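Local coordinates for endo-1,3-beta-glucanase (Streptomyces sioyaensis, PDB 3DGT), which hydrolyses 1,3-beta-glucan as an endo-acting enzyme, represented here by its catalytic domain of glycoside hydrolase family 16, at residues V12-F17 with V268-V273; R101-L106 with F190-M195; R84-R89 with G235-L240. One frame throughout, in Å; residues are numbered along the deposited sequence.

Overall arrangement
The three contacts belong to the two packed sheets of a family 16 beta-sandwich. Contacts 1 and 2, with centres about 9 Å apart, are in one sheet, where strand 266-276 lies between strands 9-15 and 99-107. Contact 3 is in the facing sheet, with its centre about 12 Å from that of contact 1 and about 15 Å from that of contact 2. V238 and L240 meet V271 between the sheets, and V238 also meets V102. The magnesium ion sits in contact 1; the side chain of R105 in contact 2 comes within about 7 Å of it, and that of L240 in contact 3 within about 11 Å. The E86 and F237 face is consistent with the glucan-binding side.

Contact 1: V12-F17 with V268-V273; sequences VFLDDF and VDYVQV. With MG (magnesium ion), chain B.
The F17 ring turns its edge to the backbone of D269 and brings CD2 to 3.3 Å from V268 O, while D15 CG lies over one of its faces, offset toward the rim. The Y270 ring has D269 OD2 and Q272 N at its edge. Beside it runs the D16 side chain, pointing the same way, with its carboxylate turned 62° from the ring plane; Y270 OH bonds to E103. F13 adds a third ring, its CE2 4.0 Å from V271 CG1.

Between D16 and D269 sits the magnesium ion. Each aspartate grips it twice, through its own carbonyl O and OD1, and D16 OD1 lies 2.1 Å from the metal. G66 O and a water complete six ligands. Aspartate suits both places because its short side chain can reach the same ion as its carbonyl. D16 OD1 and D269 OD1 stand only 2.9 Å apart, a closeness that the shared cation would make tolerable. D16 OD2 bonds to A2 N, and D269 OD2 to S1 N as well as to R105.

D15 OD1 accepts from F17 N at 2.9 Å, an Asx turn that leads the chain out of the strand. In this antiparallel pair D15 and V271 exchange two backbone bonds. At the other end is a classic beta bulge: V12 N (2.8 Å) and F13 N (3.1 Å) both bond to V273 O from the same face of its plane.

Strand 99-107 flanks 268-273 on its other side, strand 68-74 packs against F17 and V268, and V271 reaches across to strand 236-244.

Contact 2: R101-L106 with F190-M195; sequences RVEARL and FHTYTM. Unlike the reference sequence in segment 190-195: F190 (reference Leu).
V102 and M195 form the tight, buried end of this antiparallel pair. M195 folds back at its last two torsions, which brings CE to 3.7 Å from V102 CG2. On the same face L106 CD1 approaches Y193 CE1 to 3.6 Å, and small A104 fits between these larger groups. A water joins Y193 OH to L106 O. Six backbone bonds tie the strands, two each at V102-M195, A104-Y193 and L106-H191.

The other face is more polar and only partly buried. T194 OG1 donates to E103 OE1 at 2.6 Å, meeting it on the anti side. Farther along, R105 and F190 (leucine in the reference sequence) cross at about a right angle. F190 CB sits 3.3 Å above the guanidinium plane, and R105 NH1 lies 3.6 Å over one face of the ring, the two planes being 29° apart. NH1 also forms a salt bridge with D269. An alanine at R105 would probably deprive D269 of this charged partner and uncover that face of the F190 ring.

Strand 266-276 borders 101-106 and strand 205-210 borders 190-195, while strand 119-127 of the facing sheet packs on V102, A104 and M195.

Contact 3: R84-R89 with G235-L240; sequences RIETTR and GFFVIL
In the beta-sandwich (jelly-roll) fold of family 16, I85 pairs with L240 and E86 with I239 where strands 80-87 and 236-244 run antiparallel. I85 and L240 lie side by side on the face turned to the other sheet, I85 CG1 4.1 Å from L240 CB, and both pack on L68. Branched aliphatic side chains suit this interior, where I85 also packs on W30 and F32 and L240 on I70. Two backbone bonds join the pair, I85 N to L240 O and L240 N to I85 O.

The opposite face carries E86, F237, I239 and R84, and is consistent with the concave, substrate-binding side of family 16 enzymes. The E86 carboxylate and the F237 ring run alongside each other with planes only 9° apart, and OE1 comes to 3.1 Å from F237 CE2. R131 is shared between them: it forms a salt bridge with E86 OE1 and a cation-pi contact with F237. E86 OE2 bonds to the hydroxyl of Y38, so both carboxylate oxygens are held and its rotation is fixed. The aliphatic part of E86 rests on I239, with CG 3.8 Å from I239 CG1. R84 likewise uses its chain for packing, CG lying 4.0 Å from I239 CG2, while its charged end goes to D33 and Y38.

At T87 the ladder changes its pattern. T87 N still donates to V238 O at 2.9 Å, but the return bond is taken by a side chain. With OG1 placed between the backbone N and the carbonyl carbon (chi1 52°), the hydroxyl donates to R89 O at 2.7 Å and accepts from V238 N at 3.0 Å, along a nearly straight 176° N-H...O line.

Contact 1: V12-F17 with V268-V273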
loop_
_atom_site.group_PDB
_atom_site.type_symbol
_atom_site.label_atom_id
_atom_site.label_comp_id
_atom_site.label_asym_id
_atom_site.label_seq_id
_atom_site.Cartn_x
_atom_site.Cartn_y
_atom_site.Cartn_z
ATOM N N VAL A 12 -17.767 0.531 -4.556
ATOM C CA VAL A 12 -17.797 1.062 -3.193
ATOM C C VAL A 12 -17.007 2.371 -3.120
ATOM O O VAL A 12 -17.435 3.324 -2.479
ATOM C CB VAL A 12 -17.224 0.026 -2.193
ATOM C CG1 VAL A 12 -17.152 0.598 -0.794
ATOM C CG2 VAL A 12 -18.069 -1.249 -2.197
ATOM N N PHE A 13 -15.854 2.411 -3.789
ATOM C CA PHE A 13 -14.978 3.590 -3.778
ATOM C C PHE A 13 -14.240 3.641 -5.097
ATOM O O PHE A 13 -13.761 2.618 -5.581
ATOM C CB PHE A 13 -13.954 3.478 -2.635
ATOM C CG PHE A 13 -12.901 4.570 -2.624
ATOM C CD1 PHE A 13 -13.114 5.745 -1.917
ATOM C CD2 PHE A 13 -11.690 4.415 -3.311
ATOM C CE1 PHE A 13 -12.144 6.758 -1.886
ATOM C CE2 PHE A 13 -10.715 5.418 -3.285
ATOM C CZ PHE A 13 -10.940 6.588 -2.572
ATOM N N LEU A 14 -14.124 4.825 -5.676
ATOM C CA LEU A 14 -13.216 5.001 -6.803
ATOM C C LEU A 14 -12.661 6.407 -6.805
ATOM O O LEU A 14 -13.412 7.373 -6.864
ATOM C CB LEU A 14 -13.901 4.704 -8.146
ATOM C CG LEU A 14 -13.066 5.010 -9.404
ATOM C CD1 LEU A 14 -11.855 4.095 -9.520
ATOM C CD2 LEU A 14 -13.924 4.896 -10.649
ATOM N N ASP A 15 -11.340 6.521 -6.742
ATOM C CA ASP A 15 -10.695 7.787 -7.076
ATOM C C ASP A 15 -9.753 7.498 -8.219
ATOM O O ASP A 15 -8.791 6.735 -8.065
ATOM C CB ASP A 15 -9.923 8.381 -5.893
ATOM C CG ASP A 15 -9.535 9.834 -6.118
ATOM O OD1 ASP A 15 -9.450 10.281 -7.287
ATOM O OD2 ASP A 15 -9.314 10.533 -5.109
ATOM N N ASP A 16 -10.067 8.084 -9.371
ATOM C CA ASP A 16 -9.280 7.906 -10.576
ATOM C C ASP A 16 -8.295 9.058 -10.822
ATOM O O ASP A 16 -7.635 9.100 -11.869
ATOM C CB ASP A 16 -10.196 7.672 -11.792
ATOM C CG ASP A 16 -9.740 6.498 -12.649
ATOM O OD1 ASP A 16 -8.536 6.427 -12.948
ATOM O OD2 ASP A 16 -10.591 5.656 -13.028
ATOM N N PHE A 17 -8.173 9.969 -9.852
ATOM C CA PHE A 17 -7.102 10.981 -9.855
ATOM C C PHE A 17 -7.088 11.859 -11.105
ATOM O O PHE A 17 -6.032 12.252 -11.589
ATOM C CB PHE A 17 -5.736 10.322 -9.597
ATOM C CG PHE A 17 -5.646 9.622 -8.270
ATOM C CD1 PHE A 17 -5.744 10.348 -7.085
ATOM C CD2 PHE A 17 -5.430 8.249 -8.199
ATOM C CE1 PHE A 17 -5.654 9.717 -5.852
ATOM C CE2 PHE A 17 -5.338 7.597 -6.963
ATOM C CZ PHE A 17 -5.453 8.341 -5.783
ATOM N N VAL A 268 -0.007 6.607 -9.929
ATOM C CA VAL A 268 -1.195 5.819 -9.588
ATOM C C VAL A 268 -2.399 6.277 -10.399
ATOM O O VAL A 268 -2.897 7.382 -10.207
ATOM C CB VAL A 268 -1.522 5.921 -8.075
ATOM C CG1 VAL A 268 -2.656 4.955 -7.696
ATOM C CG2 VAL A 268 -0.259 5.661 -7.229
ATOM N N ASP A 269 -2.878 5.424 -11.303
ATOM C CA ASP A 269 -4.059 5.743 -12.105
ATOM C C ASP A 269 -5.333 5.795 -11.268
ATOM O O ASP A 269 -6.144 6.716 -11.404
ATOM C CB ASP A 269 -4.192 4.729 -13.241
ATOM C CG ASP A 269 -5.324 5.041 -14.208
ATOM O OD1 ASP A 269 -5.916 6.146 -14.174
ATOM O OD2 ASP A 269 -5.615 4.147 -15.032
ATOM N N TYR A 270 -5.507 4.824 -10.387
ATOM C CA TYR A 270 -6.695 4.798 -9.548
ATOM C C TYR A 270 -6.512 3.901 -8.340
ATOM O O TYR A 270 -5.624 3.048 -8.315
ATOM C CB TYR A 270 -7.930 4.337 -10.356
ATOM C CG TYR A 270 -7.886 2.902 -10.828
ATOM C CD1 TYR A 270 -8.275 1.854 -9.984
ATOM C CD2 TYR A 270 -7.462 2.588 -12.120
ATOM C CE1 TYR A 270 -8.248 0.530 -10.424
ATOM C CE2 TYR A 270 -7.437 1.260 -12.563
ATOM C CZ TYR A 270 -7.818 0.247 -11.705
ATOM O OH TYR A 270 -7.791 -1.063 -12.137
ATOM N N VAL A 271 -7.372 4.126 -7.353
ATOM C CA VAL A 271 -7.642 3.183 -6.277
ATOM C C VAL A 271 -9.137 2.907 -6.323
ATOM O O VAL A 271 -9.934 3.840 -6.416
ATOM C CB VAL A 271 -7.234 3.734 -4.893
ATOM C CG1 VAL A 271 -7.741 2.817 -3.767
ATOM C CG2 VAL A 271 -5.717 3.898 -4.805
ATOM N N GLN A 272 -9.505 1.628 -6.281
ATOM C CA GLN A 272 -10.905 1.224 -6.393
ATOM C C GLN A 272 -11.239 0.119 -5.415
ATOM O O GLN A 272 -10.474 -0.841 -5.271
ATOM C CB GLN A 272 -11.207 0.748 -7.815
ATOM C CG GLN A 272 -12.622 0.223 -8.035
ATOM C CD GLN A 272 -12.814 -0.266 -9.441
ATOM O OE1 GLN A 272 -12.598 -1.442 -9.742
ATOM N NE2 GLN A 272 -13.180 0.633 -10.317
ATOM N N VAL A 273 -12.394 0.256 -4.765
ATOM C CA VAL A 273 -12.954 -0.787 -3.922
ATOM C C VAL A 273 -14.275 -1.227 -4.543
ATOM O O VAL A 273 -15.131 -0.386 -4.852
ATOM C CB VAL A 273 -13.193 -0.298 -2.478
ATOM C CG1 VAL A 273 -13.704 -1.431 -1.610
ATOM C CG2 VAL A 273 -11.911 0.281 -1.878
HETATM MG MG MG B . -6.857 7.645 -13.137
HETATM O O HOH W 1 -7.765 8.490 -14.787
#

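Contact 2: R101-L106 with F190-M195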
loop_
_atom_site.group_PDB
_atom_site.type_symbol
_atom_site.label_atom_id
_atom_site.label_comp_id
_atom_site.label_asym_id
_atom_site.label_seq_id
_atom_site.Cartn_x
_atom_site.Cartn_y
_atom_site.Cartn_z
ATOM N N ARG A 101 -13.030 -6.384 -3.267
ATOM C CA ARG A 101 -11.749 -6.222 -3.967
ATOM C C ARG A 101 -11.242 -4.810 -3.779
ATOM O O ARG A 101 -11.975 -3.849 -4.008
ATOM C CB ARG A 101 -11.862 -6.545 -5.467
ATOM C CG ARG A 101 -11.875 -8.033 -5.758
ATOM C CD ARG A 101 -12.133 -8.316 -7.217
ATOM N NE ARG A 101 -12.174 -9.757 -7.472
ATOM C CZ ARG A 101 -12.325 -10.308 -8.676
ATOM N NH1 ARG A 101 -12.459 -9.551 -9.765
ATOM N NH2 ARG A 101 -12.358 -11.632 -8.785
ATOM N N VAL A 102 -9.982 -4.696 -3.365
ATOM C CA VAL A 102 -9.316 -3.401 -3.235
ATOM C C VAL A 102 -8.169 -3.411 -4.229
ATOM O O VAL A 102 -7.344 -4.318 -4.206
ATOM C CB VAL A 102 -8.819 -3.167 -1.782
ATOM C CG1 VAL A 102 -8.115 -1.811 -1.659
ATOM C CG2 VAL A 102 -10.003 -3.261 -0.809
ATOM N N GLU A 103 -8.141 -2.410 -5.108
ATOM C CA GLU A 103 -7.264 -2.455 -6.277
ATOM C C GLU A 103 -6.675 -1.103 -6.591
ATOM O O GLU A 103 -7.344 -0.084 -6.477
ATOM C CB GLU A 103 -8.073 -2.932 -7.480
ATOM C CG GLU A 103 -7.306 -3.060 -8.774
ATOM C CD GLU A 103 -8.110 -3.803 -9.820
ATOM O OE1 GLU A 103 -8.238 -5.041 -9.687
ATOM O OE2 GLU A 103 -8.636 -3.152 -10.757
ATOM N N ALA A 104 -5.414 -1.108 -7.003
ATOM C CA ALA A 104 -4.799 0.090 -7.564
ATOM C C ALA A 104 -4.062 -0.268 -8.831
ATOM O O ALA A 104 -3.469 -1.340 -8.929
ATOM C CB ALA A 104 -3.850 0.750 -6.578
ATOM N N ARG A 105 -4.107 0.626 -9.806
ATOM C CA ARG A 105 -3.313 0.473 -11.010
ATOM C C ARG A 105 -2.236 1.530 -10.924
ATOM O O ARG A 105 -2.536 2.724 -10.781
ATOM C CB ARG A 105 -4.173 0.635 -12.259
ATOM C CG ARG A 105 -3.405 0.548 -13.569
ATOM C CD ARG A 105 -4.361 0.495 -14.749
ATOM N NE ARG A 105 -3.662 0.283 -16.018
ATOM C CZ ARG A 105 -3.454 1.220 -16.941
ATOM N NH1 ARG A 105 -3.895 2.465 -16.771
ATOM N NH2 ARG A 105 -2.797 0.901 -18.050
ATOM N N LEU A 106 -0.978 1.088 -10.960
ATOM C CA LEU A 106 0.139 1.989 -10.700
ATOM C C LEU A 106 1.420 1.543 -11.387
ATOM O O LEU A 106 1.604 0.351 -11.700
ATOM C CB LEU A 106 0.363 2.153 -9.181
ATOM C CG LEU A 106 0.763 0.908 -8.372
ATOM C CD1 LEU A 106 2.282 0.714 -8.364
ATOM C CD2 LEU A 106 0.223 0.982 -6.947
ATOM N N PHE A 190 2.271 0.764 -16.084
ATOM C CA PHE A 190 1.178 0.386 -15.199
ATOM C C PHE A 190 1.037 -1.114 -15.019
ATOM O O PHE A 190 1.204 -1.886 -15.960
ATOM C CB PHE A 190 -0.145 0.962 -15.703
ATOM C CG PHE A 190 -0.231 2.453 -15.600
ATOM C CD1 PHE A 190 -0.267 3.080 -14.360
ATOM C CD2 PHE A 190 -0.302 3.234 -16.745
ATOM C CE1 PHE A 190 -0.355 4.469 -14.263
ATOM C CE2 PHE A 190 -0.402 4.624 -16.659
ATOM C CZ PHE A 190 -0.421 5.240 -15.412
ATOM N N HIS A 191 0.702 -1.491 -13.789
ATOM C CA HIS A 191 0.236 -2.824 -13.455
ATOM C C HIS A 191 -0.882 -2.679 -12.455
ATOM O O HIS A 191 -1.022 -1.629 -11.826
ATOM C CB HIS A 191 1.379 -3.661 -12.876
ATOM C CG HIS A 191 2.388 -4.055 -13.904
ATOM N ND1 HIS A 191 3.483 -3.282 -14.232
ATOM C CD2 HIS A 191 2.436 -5.138 -14.710
ATOM C CE1 HIS A 191 4.168 -3.886 -15.192
ATOM N NE2 HIS A 191 3.557 -5.018 -15.491
ATOM N N THR A 192 -1.696 -3.719 -12.331
ATOM C CA THR A 192 -2.846 -3.702 -11.432
ATOM C C THR A 192 -2.558 -4.612 -10.249
ATOM O O THR A 192 -2.166 -5.760 -10.433
ATOM C CB THR A 192 -4.112 -4.161 -12.203
ATOM O OG1 THR A 192 -4.277 -3.317 -13.349
ATOM C CG2 THR A 192 -5.352 -4.097 -11.373
ATOM N N TYR A 193 -2.740 -4.086 -9.040
ATOM C CA TYR A 193 -2.467 -4.810 -7.797
ATOM C C TYR A 193 -3.765 -4.920 -7.031
ATOM O O TYR A 193 -4.401 -3.909 -6.744
ATOM C CB TYR A 193 -1.405 -4.059 -6.979
ATOM C CG TYR A 193 -0.117 -3.881 -7.753
ATOM C CD1 TYR A 193 0.078 -2.770 -8.571
ATOM C CD2 TYR A 193 0.896 -4.830 -7.686
ATOM C CE1 TYR A 193 1.237 -2.621 -9.307
ATOM C CE2 TYR A 193 2.057 -4.690 -8.419
ATOM C CZ TYR A 193 2.226 -3.580 -9.210
ATOM O OH TYR A 193 3.395 -3.460 -9.917
ATOM N N THR A 194 -4.151 -6.148 -6.698
ATOM C CA THR A 194 -5.504 -6.413 -6.203
ATOM C C THR A 194 -5.498 -7.326 -4.988
ATOM O O THR A 194 -4.745 -8.302 -4.927
ATOM C CB THR A 194 -6.362 -7.085 -7.308
ATOM O OG1 THR A 194 -6.255 -6.328 -8.518
ATOM C CG2 THR A 194 -7.835 -7.174 -6.907
ATOM N N MET A 195 -6.348 -6.989 -4.026
ATOM C CA MET A 195 -6.609 -7.829 -2.873
ATOM C C MET A 195 -8.082 -8.205 -2.931
ATOM O O MET A 195 -8.940 -7.321 -2.979
ATOM C CB MET A 195 -6.298 -7.038 -1.600
ATOM C CG MET A 195 -6.394 -7.808 -0.280
ATOM S SD MET A 195 -8.084 -8.196 0.259
ATOM C CE MET A 195 -8.823 -6.576 0.369
HETATM O O HOH W 2 3.737 -1.305 -11.464
#

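Contact 3: R84-R89 with G235-L240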
loop_
_atom_site.group_PDB
_atom_site.type_symbol
_atom_site.label_atom_id
_atom_site.label_comp_id
_atom_site.label_asym_id
_atom_site.label_seq_id
_atom_site.Cartn_x
_atom_site.Cartn_y
_atom_site.Cartn_z
ATOM N N ARG A 84 2.581 10.392 1.700
ATOM C CA ARG A 84 1.873 9.278 2.348
ATOM C C ARG A 84 0.455 9.736 2.603
ATOM O O ARG A 84 0.214 10.584 3.470
ATOM C CB ARG A 84 2.549 8.902 3.674
ATOM C CG ARG A 84 1.900 7.743 4.420
ATOM C CD ARG A 84 2.698 7.415 5.674
ATOM N NE ARG A 84 1.981 6.521 6.590
ATOM C CZ ARG A 84 2.503 5.424 7.142
ATOM N NH1 ARG A 84 3.753 5.053 6.884
ATOM N NH2 ARG A 84 1.759 4.689 7.968
ATOM N N ILE A 85 -0.477 9.210 1.814
ATOM C CA ILE A 85 -1.884 9.592 1.943
ATOM C C ILE A 85 -2.734 8.395 2.319
ATOM O O ILE A 85 -2.409 7.266 1.946
ATOM C CB ILE A 85 -2.429 10.308 0.685
ATOM C CG1 ILE A 85 -2.416 9.395 -0.549
ATOM C CG2 ILE A 85 -1.648 11.598 0.446
ATOM C CD1 ILE A 85 -3.128 10.031 -1.749
ATOM N N GLU A 86 -3.791 8.642 3.094
ATOM C CA GLU A 86 -4.724 7.587 3.510
ATOM C C GLU A 86 -6.152 7.967 3.184
ATOM O O GLU A 86 -6.512 9.144 3.193
ATOM C CB GLU A 86 -4.650 7.344 5.026
ATOM C CG GLU A 86 -3.251 7.254 5.581
ATOM C CD GLU A 86 -3.206 6.880 7.049
ATOM O OE1 GLU A 86 -4.268 6.679 7.683
ATOM O OE2 GLU A 86 -2.090 6.793 7.566
ATOM N N THR A 87 -6.988 6.972 2.937
ATOM C CA THR A 87 -8.393 7.281 2.703
ATOM C C THR A 87 -8.995 7.893 3.959
ATOM O O THR A 87 -8.685 7.491 5.089
ATOM C CB THR A 87 -9.213 6.048 2.262
ATOM O OG1 THR A 87 -9.007 4.967 3.183
ATOM C CG2 THR A 87 -8.814 5.620 0.849
ATOM N N THR A 88 -9.850 8.889 3.762
ATOM C CA THR A 88 -10.661 9.396 4.860
ATOM C C THR A 88 -11.537 8.265 5.401
ATOM O O THR A 88 -11.745 8.165 6.610
ATOM C CB THR A 88 -11.537 10.558 4.400
ATOM O OG1 THR A 88 -12.210 10.185 3.203
ATOM C CG2 THR A 88 -10.679 11.772 4.089
ATOM N N ARG A 89 -12.035 7.418 4.497
ATOM C CA ARG A 89 -12.865 6.278 4.873
ATOM C C ARG A 89 -12.059 5.155 5.524
ATOM O O ARG A 89 -10.937 4.840 5.120
ATOM C CB ARG A 89 -13.599 5.767 3.641
ATOM C CG ARG A 89 -14.697 6.693 3.159
ATOM C CD ARG A 89 -15.334 6.183 1.880
ATOM N NE ARG A 89 -16.081 4.948 2.111
ATOM C CZ ARG A 89 -16.707 4.273 1.150
ATOM N NH1 ARG A 89 -16.686 4.710 -0.113
ATOM N NH2 ARG A 89 -17.370 3.165 1.456
ATOM N N GLY A 235 -13.601 -2.543 9.516
ATOM C CA GLY A 235 -13.160 -1.889 8.294
ATOM C C GLY A 235 -11.650 -1.743 8.229
ATOM O O GLY A 235 -10.924 -2.012 9.205
ATOM N N PHE A 236 -11.192 -1.332 7.052
ATOM C CA PHE A 236 -9.807 -0.937 6.815
ATOM C C PHE A 236 -9.800 0.413 6.113
ATOM O O PHE A 236 -10.756 0.761 5.415
ATOM C CB PHE A 236 -9.096 -1.938 5.898
ATOM C CG PHE A 236 -8.682 -3.221 6.563
ATOM C CD1 PHE A 236 -9.617 -4.203 6.876
ATOM C CD2 PHE A 236 -7.342 -3.476 6.831
ATOM C CE1 PHE A 236 -9.224 -5.405 7.474
ATOM C CE2 PHE A 236 -6.943 -4.673 7.424
ATOM C CZ PHE A 236 -7.882 -5.638 7.745
ATOM N N PHE A 237 -8.722 1.169 6.308
ATOM C CA PHE A 237 -8.410 2.287 5.424
ATOM C C PHE A 237 -7.264 1.904 4.486
ATOM O O PHE A 237 -6.555 0.922 4.730
ATOM C CB PHE A 237 -8.136 3.592 6.200
ATOM C CG PHE A 237 -7.138 3.459 7.327
ATOM C CD1 PHE A 237 -7.540 3.039 8.592
ATOM C CD2 PHE A 237 -5.799 3.795 7.139
ATOM C CE1 PHE A 237 -6.613 2.937 9.642
ATOM C CE2 PHE A 237 -4.870 3.687 8.187
ATOM C CZ PHE A 237 -5.283 3.258 9.437
ATOM N N VAL A 238 -7.133 2.659 3.396
ATOM C CA VAL A 238 -6.145 2.405 2.345
ATOM C C VAL A 238 -5.062 3.473 2.422
ATOM O O VAL A 238 -5.357 4.642 2.683
ATOM C CB VAL A 238 -6.817 2.421 0.943
ATOM C CG1 VAL A 238 -5.770 2.363 -0.180
ATOM C CG2 VAL A 238 -7.825 1.277 0.820
ATOM N N ILE A 239 -3.816 3.063 2.199
ATOM C CA ILE A 239 -2.661 3.967 2.246
ATOM C C ILE A 239 -1.847 3.849 0.954
ATOM O O ILE A 239 -1.651 2.744 0.438
ATOM C CB ILE A 239 -1.740 3.669 3.472
ATOM C CG1 ILE A 239 -2.526 3.650 4.791
ATOM C CG2 ILE A 239 -0.589 4.672 3.555
ATOM C CD1 ILE A 239 -2.973 2.255 5.225
ATOM N N LEU A 240 -1.398 4.990 0.425
ATOM C CA LEU A 240 -0.418 5.051 -0.673
ATOM C C LEU A 240 0.776 5.870 -0.192
ATOM O O LEU A 240 0.600 6.947 0.367
ATOM C CB LEU A 240 -1.020 5.740 -1.900
ATOM C CG LEU A 240 -2.108 4.978 -2.657
ATOM C CD1 LEU A 240 -2.845 5.944 -3.567
ATOM C CD2 LEU A 240 -1.515 3.848 -3.467
#